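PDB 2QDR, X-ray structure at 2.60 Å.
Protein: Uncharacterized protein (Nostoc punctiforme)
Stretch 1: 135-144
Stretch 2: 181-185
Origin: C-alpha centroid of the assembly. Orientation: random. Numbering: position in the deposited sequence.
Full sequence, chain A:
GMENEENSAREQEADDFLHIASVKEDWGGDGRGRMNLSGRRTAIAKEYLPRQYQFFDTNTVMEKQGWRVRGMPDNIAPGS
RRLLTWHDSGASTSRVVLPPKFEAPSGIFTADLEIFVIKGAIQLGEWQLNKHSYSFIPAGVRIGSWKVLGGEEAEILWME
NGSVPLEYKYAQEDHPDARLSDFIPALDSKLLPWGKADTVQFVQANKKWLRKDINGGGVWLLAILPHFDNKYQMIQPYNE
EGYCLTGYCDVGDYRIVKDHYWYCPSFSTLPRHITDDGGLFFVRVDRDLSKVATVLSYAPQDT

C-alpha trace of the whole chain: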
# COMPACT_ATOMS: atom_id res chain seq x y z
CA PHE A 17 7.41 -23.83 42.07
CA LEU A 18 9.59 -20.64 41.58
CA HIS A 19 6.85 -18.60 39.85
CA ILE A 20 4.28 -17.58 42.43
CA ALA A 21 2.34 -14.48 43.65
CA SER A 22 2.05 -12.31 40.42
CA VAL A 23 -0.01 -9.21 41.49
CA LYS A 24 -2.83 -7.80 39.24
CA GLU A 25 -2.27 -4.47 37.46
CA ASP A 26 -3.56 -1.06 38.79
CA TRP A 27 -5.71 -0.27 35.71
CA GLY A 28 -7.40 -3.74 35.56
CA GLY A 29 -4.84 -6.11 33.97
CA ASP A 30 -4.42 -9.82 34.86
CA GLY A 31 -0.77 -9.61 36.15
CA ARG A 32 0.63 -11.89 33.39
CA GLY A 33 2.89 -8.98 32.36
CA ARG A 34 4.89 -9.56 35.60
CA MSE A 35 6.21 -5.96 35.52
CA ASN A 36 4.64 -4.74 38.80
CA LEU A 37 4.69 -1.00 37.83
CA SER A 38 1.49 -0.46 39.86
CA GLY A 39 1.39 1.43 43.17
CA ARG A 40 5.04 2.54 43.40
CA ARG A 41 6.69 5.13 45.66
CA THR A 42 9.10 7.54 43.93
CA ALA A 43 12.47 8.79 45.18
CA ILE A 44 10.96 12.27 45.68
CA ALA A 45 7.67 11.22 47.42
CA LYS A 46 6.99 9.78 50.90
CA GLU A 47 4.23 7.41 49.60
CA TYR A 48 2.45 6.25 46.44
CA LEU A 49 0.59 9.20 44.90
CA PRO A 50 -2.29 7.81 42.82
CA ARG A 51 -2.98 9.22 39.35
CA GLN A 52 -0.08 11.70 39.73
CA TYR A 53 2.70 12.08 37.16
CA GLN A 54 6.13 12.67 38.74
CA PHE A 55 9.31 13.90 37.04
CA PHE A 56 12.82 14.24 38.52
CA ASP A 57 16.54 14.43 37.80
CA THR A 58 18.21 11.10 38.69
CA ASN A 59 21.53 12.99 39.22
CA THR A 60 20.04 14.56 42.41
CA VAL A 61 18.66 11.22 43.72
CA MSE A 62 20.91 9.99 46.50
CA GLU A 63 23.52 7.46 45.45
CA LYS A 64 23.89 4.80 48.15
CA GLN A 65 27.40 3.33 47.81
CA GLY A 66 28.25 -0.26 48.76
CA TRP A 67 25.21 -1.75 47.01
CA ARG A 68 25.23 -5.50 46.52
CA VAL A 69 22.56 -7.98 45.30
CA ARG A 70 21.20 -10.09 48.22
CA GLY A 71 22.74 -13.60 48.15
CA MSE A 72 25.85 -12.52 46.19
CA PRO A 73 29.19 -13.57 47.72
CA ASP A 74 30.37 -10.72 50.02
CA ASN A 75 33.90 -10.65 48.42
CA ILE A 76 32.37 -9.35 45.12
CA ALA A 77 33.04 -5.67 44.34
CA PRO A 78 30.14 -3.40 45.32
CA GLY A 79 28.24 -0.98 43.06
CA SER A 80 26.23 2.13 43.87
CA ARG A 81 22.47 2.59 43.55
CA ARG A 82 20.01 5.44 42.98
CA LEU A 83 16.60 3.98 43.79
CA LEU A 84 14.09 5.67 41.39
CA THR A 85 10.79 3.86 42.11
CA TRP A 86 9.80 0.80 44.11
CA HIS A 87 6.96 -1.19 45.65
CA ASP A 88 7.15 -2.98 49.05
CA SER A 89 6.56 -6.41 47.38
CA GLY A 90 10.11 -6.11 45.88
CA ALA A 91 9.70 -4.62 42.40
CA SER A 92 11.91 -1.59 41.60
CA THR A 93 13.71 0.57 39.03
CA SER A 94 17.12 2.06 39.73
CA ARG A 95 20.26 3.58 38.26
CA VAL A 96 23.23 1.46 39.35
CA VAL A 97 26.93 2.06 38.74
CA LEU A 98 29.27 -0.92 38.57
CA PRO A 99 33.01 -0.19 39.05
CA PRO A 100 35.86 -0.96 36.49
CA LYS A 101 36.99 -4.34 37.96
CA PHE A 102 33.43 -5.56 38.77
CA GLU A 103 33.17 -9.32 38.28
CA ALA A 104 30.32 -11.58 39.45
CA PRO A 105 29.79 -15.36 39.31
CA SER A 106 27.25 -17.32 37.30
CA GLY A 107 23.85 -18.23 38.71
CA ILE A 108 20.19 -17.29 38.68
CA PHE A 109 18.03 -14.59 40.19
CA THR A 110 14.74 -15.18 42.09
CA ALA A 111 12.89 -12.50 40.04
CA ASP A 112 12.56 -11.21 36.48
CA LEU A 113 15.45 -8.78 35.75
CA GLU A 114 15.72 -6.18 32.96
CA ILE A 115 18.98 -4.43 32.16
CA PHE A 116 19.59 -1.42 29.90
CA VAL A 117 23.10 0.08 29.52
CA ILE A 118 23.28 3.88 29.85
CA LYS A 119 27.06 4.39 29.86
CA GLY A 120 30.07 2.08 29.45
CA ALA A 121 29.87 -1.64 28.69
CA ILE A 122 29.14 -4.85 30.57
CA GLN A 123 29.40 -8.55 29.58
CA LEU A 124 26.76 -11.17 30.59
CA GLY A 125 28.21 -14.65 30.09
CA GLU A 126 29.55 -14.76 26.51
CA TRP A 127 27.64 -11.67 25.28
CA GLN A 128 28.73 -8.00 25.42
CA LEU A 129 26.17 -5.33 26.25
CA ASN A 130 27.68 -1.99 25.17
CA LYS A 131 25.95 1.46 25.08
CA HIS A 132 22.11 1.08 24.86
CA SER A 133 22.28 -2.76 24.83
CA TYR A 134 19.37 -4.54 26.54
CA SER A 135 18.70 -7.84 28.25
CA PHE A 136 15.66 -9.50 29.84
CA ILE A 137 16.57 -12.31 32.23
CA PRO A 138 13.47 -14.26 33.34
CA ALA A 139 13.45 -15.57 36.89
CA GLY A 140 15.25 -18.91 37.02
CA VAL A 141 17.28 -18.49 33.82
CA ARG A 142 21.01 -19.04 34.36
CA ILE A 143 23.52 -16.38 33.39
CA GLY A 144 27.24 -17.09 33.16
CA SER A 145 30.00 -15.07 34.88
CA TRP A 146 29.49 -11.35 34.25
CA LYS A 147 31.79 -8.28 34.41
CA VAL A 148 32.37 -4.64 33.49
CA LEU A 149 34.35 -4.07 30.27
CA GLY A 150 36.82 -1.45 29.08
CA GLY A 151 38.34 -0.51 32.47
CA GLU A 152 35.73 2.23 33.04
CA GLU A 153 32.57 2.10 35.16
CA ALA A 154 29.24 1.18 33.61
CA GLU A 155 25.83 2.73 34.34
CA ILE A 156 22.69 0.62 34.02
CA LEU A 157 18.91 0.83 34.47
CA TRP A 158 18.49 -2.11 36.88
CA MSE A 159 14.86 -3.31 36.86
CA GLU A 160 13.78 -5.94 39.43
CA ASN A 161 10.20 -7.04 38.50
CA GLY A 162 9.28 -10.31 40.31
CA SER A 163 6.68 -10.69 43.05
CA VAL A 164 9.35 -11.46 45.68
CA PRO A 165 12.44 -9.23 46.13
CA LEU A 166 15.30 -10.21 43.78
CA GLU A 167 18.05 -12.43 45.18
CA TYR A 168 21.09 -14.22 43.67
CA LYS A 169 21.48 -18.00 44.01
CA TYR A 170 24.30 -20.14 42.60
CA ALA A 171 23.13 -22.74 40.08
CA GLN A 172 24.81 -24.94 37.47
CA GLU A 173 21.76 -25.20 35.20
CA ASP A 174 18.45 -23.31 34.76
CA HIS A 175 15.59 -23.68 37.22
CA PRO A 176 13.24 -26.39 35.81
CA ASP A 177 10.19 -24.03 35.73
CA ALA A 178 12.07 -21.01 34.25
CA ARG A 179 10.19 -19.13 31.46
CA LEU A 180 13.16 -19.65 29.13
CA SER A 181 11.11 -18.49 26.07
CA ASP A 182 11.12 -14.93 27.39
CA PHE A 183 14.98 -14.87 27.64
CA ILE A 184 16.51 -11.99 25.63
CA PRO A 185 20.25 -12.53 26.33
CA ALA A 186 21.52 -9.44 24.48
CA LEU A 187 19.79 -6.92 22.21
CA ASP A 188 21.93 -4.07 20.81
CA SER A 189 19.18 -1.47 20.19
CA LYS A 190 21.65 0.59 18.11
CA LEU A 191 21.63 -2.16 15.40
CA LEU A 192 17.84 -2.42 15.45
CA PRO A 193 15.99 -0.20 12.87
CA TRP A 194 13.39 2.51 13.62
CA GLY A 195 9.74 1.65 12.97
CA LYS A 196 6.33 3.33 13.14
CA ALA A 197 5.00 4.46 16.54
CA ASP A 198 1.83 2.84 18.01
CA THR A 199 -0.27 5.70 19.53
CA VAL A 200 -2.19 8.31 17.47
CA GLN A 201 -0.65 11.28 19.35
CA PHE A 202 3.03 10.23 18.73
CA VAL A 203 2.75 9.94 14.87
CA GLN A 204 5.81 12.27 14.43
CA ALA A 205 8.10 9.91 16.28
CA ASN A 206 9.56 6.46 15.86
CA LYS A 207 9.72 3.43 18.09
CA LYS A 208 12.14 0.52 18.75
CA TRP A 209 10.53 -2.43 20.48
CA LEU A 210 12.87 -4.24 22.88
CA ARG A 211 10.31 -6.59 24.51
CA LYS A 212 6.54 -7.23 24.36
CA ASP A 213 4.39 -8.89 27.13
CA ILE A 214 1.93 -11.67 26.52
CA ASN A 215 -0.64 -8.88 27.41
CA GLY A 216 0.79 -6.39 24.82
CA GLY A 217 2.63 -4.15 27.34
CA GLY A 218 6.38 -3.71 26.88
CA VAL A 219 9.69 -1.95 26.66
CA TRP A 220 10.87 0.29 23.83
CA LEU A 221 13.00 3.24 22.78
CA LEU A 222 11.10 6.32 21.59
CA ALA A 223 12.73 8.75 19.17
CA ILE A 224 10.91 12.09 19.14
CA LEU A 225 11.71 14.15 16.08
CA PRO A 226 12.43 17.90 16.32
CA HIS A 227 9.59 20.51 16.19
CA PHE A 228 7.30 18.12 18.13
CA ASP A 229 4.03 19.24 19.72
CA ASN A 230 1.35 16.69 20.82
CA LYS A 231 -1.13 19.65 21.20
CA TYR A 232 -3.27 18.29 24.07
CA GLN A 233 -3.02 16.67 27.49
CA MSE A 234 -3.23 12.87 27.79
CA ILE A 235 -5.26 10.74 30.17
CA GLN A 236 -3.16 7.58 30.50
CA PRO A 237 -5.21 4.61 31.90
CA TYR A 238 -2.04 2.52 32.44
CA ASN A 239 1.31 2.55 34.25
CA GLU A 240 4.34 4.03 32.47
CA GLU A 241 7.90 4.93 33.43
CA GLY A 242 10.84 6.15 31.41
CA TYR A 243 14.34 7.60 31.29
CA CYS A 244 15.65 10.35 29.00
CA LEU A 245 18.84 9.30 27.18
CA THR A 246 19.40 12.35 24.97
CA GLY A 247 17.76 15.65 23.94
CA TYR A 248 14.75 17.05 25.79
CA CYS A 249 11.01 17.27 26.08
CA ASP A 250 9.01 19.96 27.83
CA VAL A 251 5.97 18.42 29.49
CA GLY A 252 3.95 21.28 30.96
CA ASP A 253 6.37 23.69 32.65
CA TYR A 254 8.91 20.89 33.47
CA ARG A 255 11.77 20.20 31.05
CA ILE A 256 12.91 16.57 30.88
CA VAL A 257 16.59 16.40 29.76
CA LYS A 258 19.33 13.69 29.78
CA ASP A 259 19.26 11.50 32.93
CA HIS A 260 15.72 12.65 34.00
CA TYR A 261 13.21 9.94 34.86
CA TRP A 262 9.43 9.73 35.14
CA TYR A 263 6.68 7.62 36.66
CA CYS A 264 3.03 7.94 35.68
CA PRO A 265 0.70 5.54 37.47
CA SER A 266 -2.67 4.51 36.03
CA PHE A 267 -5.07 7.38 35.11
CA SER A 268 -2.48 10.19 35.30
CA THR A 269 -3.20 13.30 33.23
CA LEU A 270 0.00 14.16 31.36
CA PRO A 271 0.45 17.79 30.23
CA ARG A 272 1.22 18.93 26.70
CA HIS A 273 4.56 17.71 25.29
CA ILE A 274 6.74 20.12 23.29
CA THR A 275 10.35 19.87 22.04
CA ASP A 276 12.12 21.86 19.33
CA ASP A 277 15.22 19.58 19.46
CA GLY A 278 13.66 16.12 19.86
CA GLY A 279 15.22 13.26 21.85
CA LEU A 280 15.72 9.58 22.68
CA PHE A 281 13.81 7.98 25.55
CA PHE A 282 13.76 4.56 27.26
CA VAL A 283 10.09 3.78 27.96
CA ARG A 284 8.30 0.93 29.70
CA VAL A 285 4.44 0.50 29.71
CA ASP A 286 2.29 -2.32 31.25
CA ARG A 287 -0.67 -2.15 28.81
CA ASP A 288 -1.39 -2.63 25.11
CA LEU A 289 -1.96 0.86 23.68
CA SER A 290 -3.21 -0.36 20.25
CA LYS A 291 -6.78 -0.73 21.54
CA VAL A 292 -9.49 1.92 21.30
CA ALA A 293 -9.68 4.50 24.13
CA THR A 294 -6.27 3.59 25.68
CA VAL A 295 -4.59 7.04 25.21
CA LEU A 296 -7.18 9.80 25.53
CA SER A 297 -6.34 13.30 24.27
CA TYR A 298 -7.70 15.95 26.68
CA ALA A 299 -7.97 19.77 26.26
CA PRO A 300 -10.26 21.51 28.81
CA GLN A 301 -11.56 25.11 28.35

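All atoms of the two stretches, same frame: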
# COMPACT_ATOMS: atom_id res chain seq x y z
N SER A 135 18.88 -6.43 27.93
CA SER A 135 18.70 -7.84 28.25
C SER A 135 17.53 -8.02 29.20
O SER A 135 17.33 -7.19 30.09
CB SER A 135 19.94 -8.46 28.89
OG SER A 135 19.66 -9.80 29.29
N PHE A 136 16.77 -9.10 28.98
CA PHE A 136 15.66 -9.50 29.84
C PHE A 136 16.02 -10.90 30.31
O PHE A 136 16.13 -11.82 29.49
CB PHE A 136 14.29 -9.55 29.15
CG PHE A 136 13.19 -9.99 30.07
CD1 PHE A 136 12.89 -11.33 30.25
CD2 PHE A 136 12.48 -9.06 30.80
CE1 PHE A 136 11.88 -11.73 31.12
CE2 PHE A 136 11.46 -9.45 31.67
CZ PHE A 136 11.17 -10.79 31.83
N ILE A 137 16.20 -11.05 31.61
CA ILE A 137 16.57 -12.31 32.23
C ILE A 137 15.40 -12.80 33.08
O ILE A 137 15.20 -12.31 34.19
CB ILE A 137 17.84 -12.13 33.10
CG1 ILE A 137 18.95 -11.47 32.28
CG2 ILE A 137 18.28 -13.49 33.70
CD1 ILE A 137 20.16 -11.05 33.09
N PRO A 138 14.60 -13.75 32.55
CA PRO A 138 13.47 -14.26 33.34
C PRO A 138 13.95 -14.95 34.59
O PRO A 138 15.08 -15.44 34.62
CB PRO A 138 12.79 -15.28 32.41
CG PRO A 138 13.43 -15.15 31.09
CD PRO A 138 14.70 -14.41 31.24
N ALA A 139 13.12 -14.94 35.62
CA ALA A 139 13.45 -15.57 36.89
C ALA A 139 13.74 -17.03 36.64
O ALA A 139 12.97 -17.68 35.95
CB ALA A 139 12.31 -15.43 37.88
N GLY A 140 14.86 -17.51 37.17
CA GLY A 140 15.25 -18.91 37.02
C GLY A 140 16.19 -19.22 35.88
O GLY A 140 16.73 -20.32 35.83
N VAL A 141 16.38 -18.29 34.95
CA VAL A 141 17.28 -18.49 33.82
C VAL A 141 18.70 -18.22 34.28
O VAL A 141 18.96 -17.18 34.85
CB VAL A 141 16.95 -17.58 32.62
CG1 VAL A 141 18.01 -17.71 31.50
CG2 VAL A 141 15.54 -17.89 32.10
N ARG A 142 19.60 -19.16 33.99
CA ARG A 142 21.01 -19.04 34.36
C ARG A 142 21.80 -18.14 33.43
O ARG A 142 21.68 -18.22 32.21
CB ARG A 142 21.70 -20.41 34.39
CG ARG A 142 23.17 -20.39 34.83
CD ARG A 142 23.74 -21.79 34.78
NE ARG A 142 25.17 -21.81 35.11
CZ ARG A 142 26.16 -21.49 34.29
NH1 ARG A 142 25.94 -21.06 33.04
NH2 ARG A 142 27.41 -21.56 34.73
N ILE A 143 22.64 -17.32 34.05
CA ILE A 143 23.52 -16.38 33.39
C ILE A 143 24.90 -16.83 33.78
O ILE A 143 25.08 -17.29 34.90
CB ILE A 143 23.32 -14.94 33.90
CG1 ILE A 143 21.88 -14.47 33.67
CG2 ILE A 143 24.31 -13.96 33.24
CD1 ILE A 143 21.44 -14.44 32.20
N GLY A 144 25.86 -16.71 32.87
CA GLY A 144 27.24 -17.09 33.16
C GLY A 144 27.92 -15.98 33.96
O GLY A 144 27.25 -15.05 34.42
N SER A 181 11.57 -19.08 27.32
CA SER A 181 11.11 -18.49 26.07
C SER A 181 11.30 -16.99 26.08
O SER A 181 11.77 -16.42 25.11
CB SER A 181 9.62 -18.73 25.91
OG SER A 181 9.34 -20.07 26.17
N ASP A 182 11.01 -16.37 27.21
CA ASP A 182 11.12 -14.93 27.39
C ASP A 182 12.56 -14.40 27.52
O ASP A 182 12.74 -13.18 27.61
CB ASP A 182 10.31 -14.52 28.64
CG ASP A 182 8.83 -14.96 28.58
OD1 ASP A 182 8.22 -14.94 27.49
OD2 ASP A 182 8.29 -15.34 29.64
N PHE A 183 13.57 -15.28 27.50
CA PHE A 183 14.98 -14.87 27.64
C PHE A 183 15.56 -14.13 26.42
O PHE A 183 15.67 -14.70 25.33
CB PHE A 183 15.83 -16.10 28.04
CG PHE A 183 17.31 -15.81 28.24
CD1 PHE A 183 17.74 -14.80 29.09
CD2 PHE A 183 18.28 -16.65 27.69
CE1 PHE A 183 19.10 -14.56 29.31
CE2 PHE A 183 19.65 -16.43 27.91
CZ PHE A 183 20.06 -15.38 28.73
N ILE A 184 15.91 -12.86 26.63
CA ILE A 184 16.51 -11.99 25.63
C ILE A 184 17.91 -11.79 26.17
O ILE A 184 18.12 -10.90 26.99
CB ILE A 184 15.73 -10.66 25.46
CG1 ILE A 184 14.27 -10.94 25.08
CG2 ILE A 184 16.42 -9.73 24.41
CD1 ILE A 184 13.38 -9.72 24.99
N PRO A 185 18.87 -12.67 25.79
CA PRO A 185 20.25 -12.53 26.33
C PRO A 185 20.96 -11.21 26.05
O PRO A 185 21.59 -10.68 26.96
CB PRO A 185 21.02 -13.70 25.66
CG PRO A 185 20.18 -14.15 24.54
CD PRO A 185 18.76 -13.83 24.88

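The contact rests on a short piece of antiparallel sheet, and the rest of the packing is arranged around it. Phe136 and Ile184 form a hydrogen-bonded pair with their CA atoms 5.0 Å apart. Phe136 N donates to Ile184 O at 3.0 Å, and Ile184 N returns the bond to Phe136 O at 3.1 Å, with N-H...acceptor angles of 155° and 159°. Two such bonds between the same two residues fix the register, so that Ser135 lies across from Pro185 and Ile137 across from Phe183. The proline suits its place: it has no amide hydrogen to offer, and the pairing here asks nothing of its nitrogen. Its CA-to-CB bond points away from the first stretch.

Ser135 adds a polar supplement at the edge of this pair. Its hydroxyl OG sits 3.0 Å from Ile184 O and 3.2 Å from Pro185 O, within hydrogen-bonding reach of both carbonyls, and the geometry does not settle which of them receives the single proton. A buried serine is thus placed against backbone oxygens of the opposing stretch. Its backbone contributes as well, since Ser135 CA approaches Ile184 O at 3.4 Å in a CA-H...O contact.

Apolar packing divides between the side chains of the bridged pair and the surroundings of Phe183. Phe136 and Ile184 project to the same face of the sheet, where Phe136 CB and Ile184 CB meet at 4.1 Å. With chi1 at t, the Phe136 ring extends along the second stretch to Asp182, bringing Phe136 CD1 to 3.2 Å from Asp182 O. Asp182 is exposed, yet its CB joins the packing, 4.0 Å from both Phe136 CE1 and Pro138 CG. No hydrogen bond or salt bridge to the first stretch accompanies these contacts; the residue contributes its carbonyl and the base of its side chain.

Phe183 gives up more surface to the other stretch than any other residue in the contact, 97 Å² of it. Its CA-to-CB bond points sideways, and the t rotamer carries the ring along the first stretch into a pocket built from several residues. Val141 CG1 lies over one face, 3.7 Å from the ring centroid and only 9° off the normal, a well-centred CH-pi contact. Ile137 CA sits at the ring edge, 4.2 Å from Phe183 CD1. Pro138 CD approaches Phe183 CD1 at 3.7 Å, and Ile143 CD1 reaches Phe183 CE1 at the same distance, the end of the isoleucine coming nearer than its sideways CA-to-CB bond would suggest.

A turn supplies part of these surroundings. Pro138 to Val141 form a type II beta turn, closed by Val141 N to Pro138 O at 3.1 Å, and the CA-to-CB bonds of both end residues point toward the second stretch. Gly140, at phi/psi 95/-13, takes the position where a CB would be jammed against the carbonyl O of Ala139. It touches nothing across the contact, so its role here is conformational.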